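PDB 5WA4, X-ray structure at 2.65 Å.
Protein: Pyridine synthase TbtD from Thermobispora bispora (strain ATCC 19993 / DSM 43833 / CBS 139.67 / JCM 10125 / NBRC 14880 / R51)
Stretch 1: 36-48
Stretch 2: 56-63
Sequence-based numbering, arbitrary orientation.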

# COMPACT_ATOMS: atom_id res chain seq x y z
N ALA E 36 21.47 35.11 38.10
CA ALA E 36 21.20 35.36 39.51
C ALA E 36 21.40 34.14 40.40
O ALA E 36 21.58 34.28 41.61
N PHE E 37 21.34 32.94 39.83
CA PHE E 37 21.61 31.73 40.60
C PHE E 37 22.60 30.79 39.90
O PHE E 37 22.60 29.58 40.15
N ALA E 38 23.45 31.34 39.03
CA ALA E 38 24.35 30.54 38.18
C ALA E 38 25.60 29.98 38.88
O ALA E 38 26.32 29.18 38.30
N ALA E 39 25.88 30.42 40.11
CA ALA E 39 26.92 29.77 40.90
C ALA E 39 26.34 28.51 41.54
O ALA E 39 27.04 27.50 41.71
N GLN E 40 25.05 28.57 41.86
CA GLN E 40 24.38 27.53 42.63
C GLN E 40 23.72 26.49 41.72
O GLN E 40 23.71 25.28 42.03
N ALA E 41 23.15 26.95 40.61
CA ALA E 41 22.47 26.07 39.66
C ALA E 41 22.85 26.39 38.23
O ALA E 41 22.07 27.00 37.50
N PRO E 42 24.06 25.99 37.81
CA PRO E 42 24.55 26.29 36.45
C PRO E 42 23.76 25.56 35.36
O PRO E 42 23.91 25.85 34.17
N MET E 43 22.92 24.62 35.79
CA MET E 43 22.26 23.72 34.88
C MET E 43 20.82 24.15 34.59
O MET E 43 19.87 23.73 35.26
N ALA E 44 20.67 24.99 33.58
CA ALA E 44 19.35 25.48 33.24
C ALA E 44 19.16 25.62 31.73
O ALA E 44 20.13 25.71 30.96
N TYR E 45 17.89 25.60 31.31
CA TYR E 45 17.53 25.89 29.93
C TYR E 45 16.04 26.19 29.83
O TYR E 45 15.26 25.90 30.74
N PHE E 46 15.66 26.81 28.71
CA PHE E 46 14.27 27.16 28.47
C PHE E 46 13.86 26.67 27.09
O PHE E 46 14.70 26.49 26.21
N LEU E 47 12.55 26.46 26.93
CA LEU E 47 11.97 26.15 25.63
C LEU E 47 10.69 26.96 25.35
O LEU E 47 9.93 27.30 26.29
N ARG E 48 10.43 27.24 24.07
CA ARG E 48 9.13 27.77 23.67
C ARG E 48 8.15 26.65 23.38
O ARG E 48 8.55 25.61 22.87
N LEU E 56 6.79 30.06 27.68
CA LEU E 56 8.13 29.57 27.88
C LEU E 56 8.09 28.50 28.92
O LEU E 56 7.34 28.59 29.89
N ARG E 57 8.90 27.46 28.70
CA ARG E 57 9.07 26.40 29.68
C ARG E 57 10.47 26.54 30.24
O ARG E 57 11.45 26.47 29.48
N ILE E 58 10.58 26.79 31.55
CA ILE E 58 11.90 26.86 32.18
C ILE E 58 12.25 25.57 32.95
O ILE E 58 11.47 25.07 33.77
N TYR E 59 13.43 25.04 32.66
CA TYR E 59 13.92 23.86 33.37
C TYR E 59 15.18 24.22 34.14
O TYR E 59 16.13 24.72 33.55
N VAL E 60 15.19 23.99 35.45
CA VAL E 60 16.42 24.10 36.24
C VAL E 60 16.64 22.85 37.08
O VAL E 60 15.70 22.27 37.63
N SER E 61 17.89 22.39 37.19
CA SER E 61 18.13 21.18 37.98
C SER E 61 18.97 21.43 39.21
O SER E 61 20.18 21.65 39.13
N THR E 62 18.29 21.42 40.36
CA THR E 62 18.92 21.41 41.68
C THR E 62 18.03 20.67 42.65
O THR E 62 17.08 20.00 42.24
N THR E 63 18.33 20.79 43.94
CA THR E 63 17.52 20.21 45.01
C THR E 63 16.33 21.09 45.34
O THR E 63 16.21 22.19 44.82

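Side-chain packing between residues 36-48 and 56-63 of the pyridine synthase TbtD. Two antiparallel strands, their directions 160° apart, lie edge to edge and bury 679 Å² between the stretches, so side chains meet as neighbours on the two sheet faces. The backbone sets the spacing: Tyr45 and Tyr59 exchange hydrogen bonds (Tyr45 N to Tyr59 O, 3.0 Å; Tyr59 N to Tyr45 O, 2.8 Å), as do Leu47 and Arg57 (Leu47 N to Arg57 O, 2.8 Å; Arg57 N to Leu47 O, 2.6 Å).

One face carries Tyr45, Leu47, Arg57 and Tyr59. Tyr45 (chi1 p, 76°) starts out on this face, and its ring then comes nearer to the partner strand, while Tyr59 takes m, and the two planes run nearly parallel at 23°. They are slid apart, with centroids 4.7 Å from each other, so the rings barely overlap; the offset sets Tyr59 CB over the face of the Tyr45 ring, 4.0 Å from its centroid, and brings Tyr45 CE2 to 3.4 Å from Tyr59 CD2. Leu47 (m, t) fits its CD1 methyl against the far strand's ring, 3.5 Å from Tyr59 CE2, so Tyr59 is touched by both Tyr45 and Leu47 and has the largest area covered across the contact. Arg57, with chi1 and chi2 between wells, approaches Leu47 loosely through its base, CB to CB 4.5 Å.

The other face holds Ala44, Phe46, Arg48, Leu56, Ile58 and Val60. Val60 (t) is the bump here: its CG2 meets Ala44 CB at 4.0 Å, while CG1 enters a hollow lined by Ala41 CB and Phe37 CE1, each 3.9 Å from Val60 CG1. Phe37 (p) reaches this spot from the loop before the strand. Phe46 (p) leads its ring away from the second stretch, leaving its CB 4.3 Å from Ile58 CG1 (Ile58 m, t). Leu56 (m, t) bends its end back across the pair, and its CD2 lies 3.7 Å from the aliphatic Arg48 CG; the Arg48 guanidinium finds its hydrogen bonds elsewhere in the structure.

Past the Ala44-Val60 pair, Ala41 and Thr62 each point toward the other stretch, and Ala41 CB lies 3.5 Å from Thr62 CG2. Polar side-chain contact is slight. Ser61 N donates to Met43 O at 3.1 Å, and Ser61 OG (p) adds a weak hydrogen bond to Met43 O at 3.5 Å while sitting 3.1 Å from Met43 CB. Met43 (t, p, t) sends its thioether end away from the second stretch.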

# COMPACT_ATOMS: atom_id res chain seq x y z
CB ALA E 36 19.79 35.88 39.68
CB PHE E 37 20.30 30.99 40.91
CG PHE E 37 19.50 30.61 39.69
CD1 PHE E 37 19.92 29.58 38.84
CD2 PHE E 37 18.30 31.24 39.42
CE1 PHE E 37 19.18 29.22 37.72
CE2 PHE E 37 17.55 30.88 38.30
CZ PHE E 37 17.99 29.87 37.46
CB ALA E 38 24.78 31.37 36.98
CB ALA E 39 27.46 30.72 41.96
CB GLN E 40 23.34 28.15 43.56
CG GLN E 40 23.90 29.20 44.54
CD GLN E 40 24.23 30.54 43.87
OE1 GLN E 40 23.55 30.98 42.94
NE2 GLN E 40 25.28 31.21 44.36
CB ALA E 41 20.99 26.17 39.83
CB PRO E 42 26.00 25.81 36.48
CG PRO E 42 26.03 24.74 37.56
CD PRO E 42 25.05 25.24 38.60
CB MET E 43 22.30 22.31 35.45
CG MET E 43 22.23 21.22 34.39
SD MET E 43 23.70 21.17 33.38
CE MET E 43 23.23 19.88 32.22
CB ALA E 44 19.09 26.79 33.93
CB TYR E 45 17.93 24.72 29.00
CG TYR E 45 17.05 23.48 29.03
CD1 TYR E 45 17.26 22.47 29.97
CD2 TYR E 45 16.06 23.27 28.07
CE1 TYR E 45 16.47 21.31 29.98
CE2 TYR E 45 15.27 22.11 28.07
CZ TYR E 45 15.49 21.13 29.03
OH TYR E 45 14.72 19.98 29.04
CB PHE E 46 14.04 28.69 28.62
CG PHE E 46 15.05 29.54 27.88
CD1 PHE E 46 14.80 29.98 26.60
CD2 PHE E 46 16.27 29.86 28.46
CE1 PHE E 46 15.72 30.75 25.92
CE2 PHE E 46 17.21 30.63 27.77
CZ PHE E 46 16.93 31.07 26.51
CB LEU E 47 11.63 24.66 25.56
CG LEU E 47 12.76 23.64 25.72
CD1 LEU E 47 12.18 22.27 25.97
CD2 LEU E 47 13.69 23.64 24.51
CB ARG E 48 9.24 28.66 22.44
CG ARG E 48 10.39 29.59 22.47
CD ARG E 48 10.58 30.21 21.14
NE ARG E 48 11.73 31.11 21.15
CZ ARG E 48 11.76 32.29 20.55
NH1 ARG E 48 10.67 32.74 19.94
NH2 ARG E 48 12.86 33.04 20.56
CB LEU E 56 9.10 30.67 28.30
CG LEU E 56 9.62 31.55 27.17
CD1 LEU E 56 10.93 32.25 27.55
CD2 LEU E 56 9.78 30.70 25.91
CB ARG E 57 8.84 25.03 29.04
CG ARG E 57 7.53 24.39 29.44
CD ARG E 57 6.51 24.33 28.32
NE ARG E 57 6.58 23.10 27.53
CZ ARG E 57 5.56 22.26 27.31
NH1 ARG E 57 4.36 22.47 27.84
NH2 ARG E 57 5.76 21.19 26.57
CB ILE E 58 12.03 28.08 33.12
CG1 ILE E 58 11.98 29.38 32.32
CG2 ILE E 58 13.35 28.03 33.90
CD1 ILE E 58 11.59 30.56 33.15
CB TYR E 59 14.21 22.73 32.38
CG TYR E 59 13.02 22.32 31.54
CD1 TYR E 59 12.07 21.42 32.02
CD2 TYR E 59 12.84 22.84 30.26
CE1 TYR E 59 10.98 21.05 31.24
CE2 TYR E 59 11.76 22.49 29.48
CZ TYR E 59 10.84 21.59 29.97
OH TYR E 59 9.76 21.24 29.18
CB VAL E 60 16.40 25.34 37.15
CG1 VAL E 60 17.80 25.62 37.69
CG2 VAL E 60 15.89 26.55 36.40
CB SER E 61 18.77 20.08 37.12
OG SER E 61 20.00 20.50 36.57
CB THR E 62 19.19 22.84 42.22
OG1 THR E 62 18.20 23.74 41.70
CG2 THR E 62 20.60 23.32 41.88
CB THR E 63 18.33 20.02 46.28
OG1 THR E 63 19.05 21.23 46.55
CG2 THR E 63 19.31 18.87 46.10